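Local coordinates for Two-component system sensor histidine kinase (Bacteroides thetaiotaomicron, PDB 3OTT) that probably senses saccharides through its extracellular beta-propeller and beta-sandwich region and passes the signal on as a histidine kinase with a DNA-binding regulator in one chain, at the interface of chains A and B. Residues are numbered along the deposited sequence; one frame, centred on the assembly and turned at random. Chains: chain A/B, Two-component system sensor histidine kinase.

The interface of chains A and B. Residues chain A 327, 374-376, 391, 422, 490; chain B 128-131.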
# COMPACT_ATOMS: atom_id res chain seq x y z
N TYR A 327 -14.94 11.20 11.50
CA TYR A 327 -16.05 11.71 12.30
C TYR A 327 -16.30 13.23 12.13
O TYR A 327 -17.33 13.75 12.60
CB TYR A 327 -15.90 11.37 13.79
CG TYR A 327 -15.88 9.87 14.09
CD1 TYR A 327 -17.05 9.11 14.09
CD2 TYR A 327 -14.71 9.23 14.42
CE1 TYR A 327 -17.01 7.74 14.34
CE2 TYR A 327 -14.68 7.93 14.72
CZ TYR A 327 -15.82 7.19 14.67
OH TYR A 327 -15.69 5.89 14.98
N ARG A 374 -7.51 11.48 18.22
CA ARG A 374 -8.96 11.30 18.10
C ARG A 374 -9.61 12.69 18.00
O ARG A 374 -9.77 13.38 18.99
CB ARG A 374 -9.49 10.50 19.31
CG ARG A 374 -10.93 10.01 19.24
CD ARG A 374 -11.29 8.85 20.22
NE ARG A 374 -10.74 7.58 19.74
CZ ARG A 374 -11.21 6.90 18.68
NH1 ARG A 374 -12.27 7.33 17.93
NH2 ARG A 374 -10.59 5.81 18.34
N ILE A 375 -9.95 13.09 16.78
CA ILE A 375 -10.61 14.35 16.50
C ILE A 375 -12.11 14.23 16.72
O ILE A 375 -12.72 13.30 16.19
CB ILE A 375 -10.40 14.77 15.01
CG1 ILE A 375 -8.93 14.65 14.61
CG2 ILE A 375 -10.87 16.20 14.77
CD1 ILE A 375 -7.97 15.44 15.54
N ARG A 376 -12.71 15.23 17.40
CA ARG A 376 -14.16 15.21 17.65
C ARG A 376 -14.86 16.36 16.97
O ARG A 376 -16.04 16.26 16.69
CB ARG A 376 -14.49 15.11 19.17
CG ARG A 376 -13.59 14.07 19.89
CD ARG A 376 -13.85 13.72 21.38
NE ARG A 376 -14.79 12.67 21.28
CZ ARG A 376 -14.60 11.39 21.49
NH1 ARG A 376 -13.52 10.87 22.00
NH2 ARG A 376 -15.60 10.63 21.22
N ASP A 391 -9.29 14.48 22.01
CA ASP A 391 -9.09 13.88 23.33
C ASP A 391 -7.73 14.28 23.98
O ASP A 391 -7.31 13.70 24.97
CB ASP A 391 -9.29 12.34 23.25
CG ASP A 391 -10.78 11.92 23.29
OD1 ASP A 391 -11.64 12.76 23.63
OD2 ASP A 391 -11.09 10.73 23.00
N TYR A 422 -15.30 17.83 23.35
CA TYR A 422 -16.27 17.35 22.35
C TYR A 422 -16.70 18.35 21.30
O TYR A 422 -16.91 17.98 20.13
CB TYR A 422 -17.49 16.71 23.03
CG TYR A 422 -17.19 15.31 23.48
CD1 TYR A 422 -16.17 15.07 24.41
CD2 TYR A 422 -17.84 14.20 22.90
CE1 TYR A 422 -15.80 13.77 24.77
CE2 TYR A 422 -17.53 12.88 23.30
CZ TYR A 422 -16.51 12.67 24.22
OH TYR A 422 -16.12 11.40 24.62
N TYR A 490 -25.63 13.09 27.15
CA TYR A 490 -25.25 11.71 27.03
C TYR A 490 -25.95 10.84 28.13
O TYR A 490 -25.85 11.12 29.33
CB TYR A 490 -23.72 11.73 27.16
CG TYR A 490 -23.00 10.44 26.94
CD1 TYR A 490 -22.58 10.07 25.66
CD2 TYR A 490 -22.71 9.60 28.01
CE1 TYR A 490 -21.90 8.87 25.47
CE2 TYR A 490 -22.04 8.40 27.83
CZ TYR A 490 -21.64 8.04 26.56
OH TYR A 490 -20.97 6.84 26.38
N LEU B 128 -15.48 3.42 20.00
CA LEU B 128 -14.46 4.26 20.67
C LEU B 128 -14.75 5.73 20.54
O LEU B 128 -14.28 6.51 21.36
CB LEU B 128 -13.07 3.96 20.14
CG LEU B 128 -12.58 2.51 20.40
CD1 LEU B 128 -11.30 2.26 19.61
CD2 LEU B 128 -12.34 2.24 21.93
N GLN B 129 -15.51 6.13 19.52
CA GLN B 129 -15.89 7.53 19.41
C GLN B 129 -17.08 7.86 20.30
O GLN B 129 -17.04 8.80 21.10
CB GLN B 129 -16.22 7.92 17.97
CG GLN B 129 -16.33 9.41 17.79
CD GLN B 129 -14.93 10.09 17.61
OE1 GLN B 129 -13.88 9.49 17.88
NE2 GLN B 129 -14.92 11.30 17.10
N SER B 130 -18.18 7.11 20.14
CA SER B 130 -19.41 7.44 20.88
C SER B 130 -19.28 6.95 22.34
O SER B 130 -20.02 7.36 23.19
CB SER B 130 -20.63 6.78 20.22
OG SER B 130 -20.48 5.34 20.20
N ARG B 131 -18.33 6.05 22.61
CA ARG B 131 -18.22 5.40 23.91
C ARG B 131 -19.48 4.54 24.26
O ARG B 131 -19.80 4.28 25.44
CB ARG B 131 -17.78 6.42 25.00
CG ARG B 131 -16.35 7.09 24.71
CD ARG B 131 -15.73 8.04 25.86
NE ARG B 131 -14.27 7.82 26.03
CZ ARG B 131 -13.25 8.67 25.74
NH1 ARG B 131 -13.47 9.92 25.27
NH2 ARG B 131 -11.98 8.28 25.95
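The side chain of B:Gln129 lies between A:Tyr327 and A:Arg376, carried there by the loop B:Leu128 to B:Arg131, which follows strand 122-127 of a propeller. With CG anti to the backbone N (chi1 -168°), the chain runs into chain A from its first carbon onward. CB of B:Gln129 rests on the phenol end of A:Tyr327, 3.4 Å from CZ. CG of B:Gln129 lies over the centre of the A:Tyr327 ring, 3.6 Å from its centroid, in a CH-pi contact. Beyond the bend at chi2, the terminal amide stacks nearly parallel to the ring, the planes 12° apart, with CD above ring atom CD2. The guanidinium of A:Arg376 stacks less evenly on the amide. At the tip the two polar atoms part: B:Gln129 OE1 accepts a hydrogen bond of 2.7 Å from A:Arg374 NH1, which meets it in the guanidinium plane, and B:Gln129 NE2 donates to the backbone carbonyl A:Ile375 O at 3.1 Å. Both ends of the amide are thus engaged, which fixes its flip. A:Arg374 also lays one guanidinium face against CB of B:Leu128, so an alanine here would probably leave B:Gln129 OE1 without this donor and uncover the leucine side chain. A:Asp391 receives A:Arg376 NH1 on the syn side of its carboxylate and forms a longer salt bridge with B:Arg131; its negative charge would probably ease the closeness of the two guanidinium groups. On the face of the A:Arg376 guanidinium opposite the amide, A:Tyr422 OH sits over the centre. Farther out, the poorly ordered A:Tyr490 places its hydroxyl near the carbonyl of B:Arg131. The twofold repeats this patch with the chains exchanged, although the structure alone does not show that the dimer forms in the cell. B:Arg131 NH1 donates to A:Tyr422 OH at 3.1 Å, the phenol oxygen lying in the guanidinium plane and the angle at hydrogen 164°.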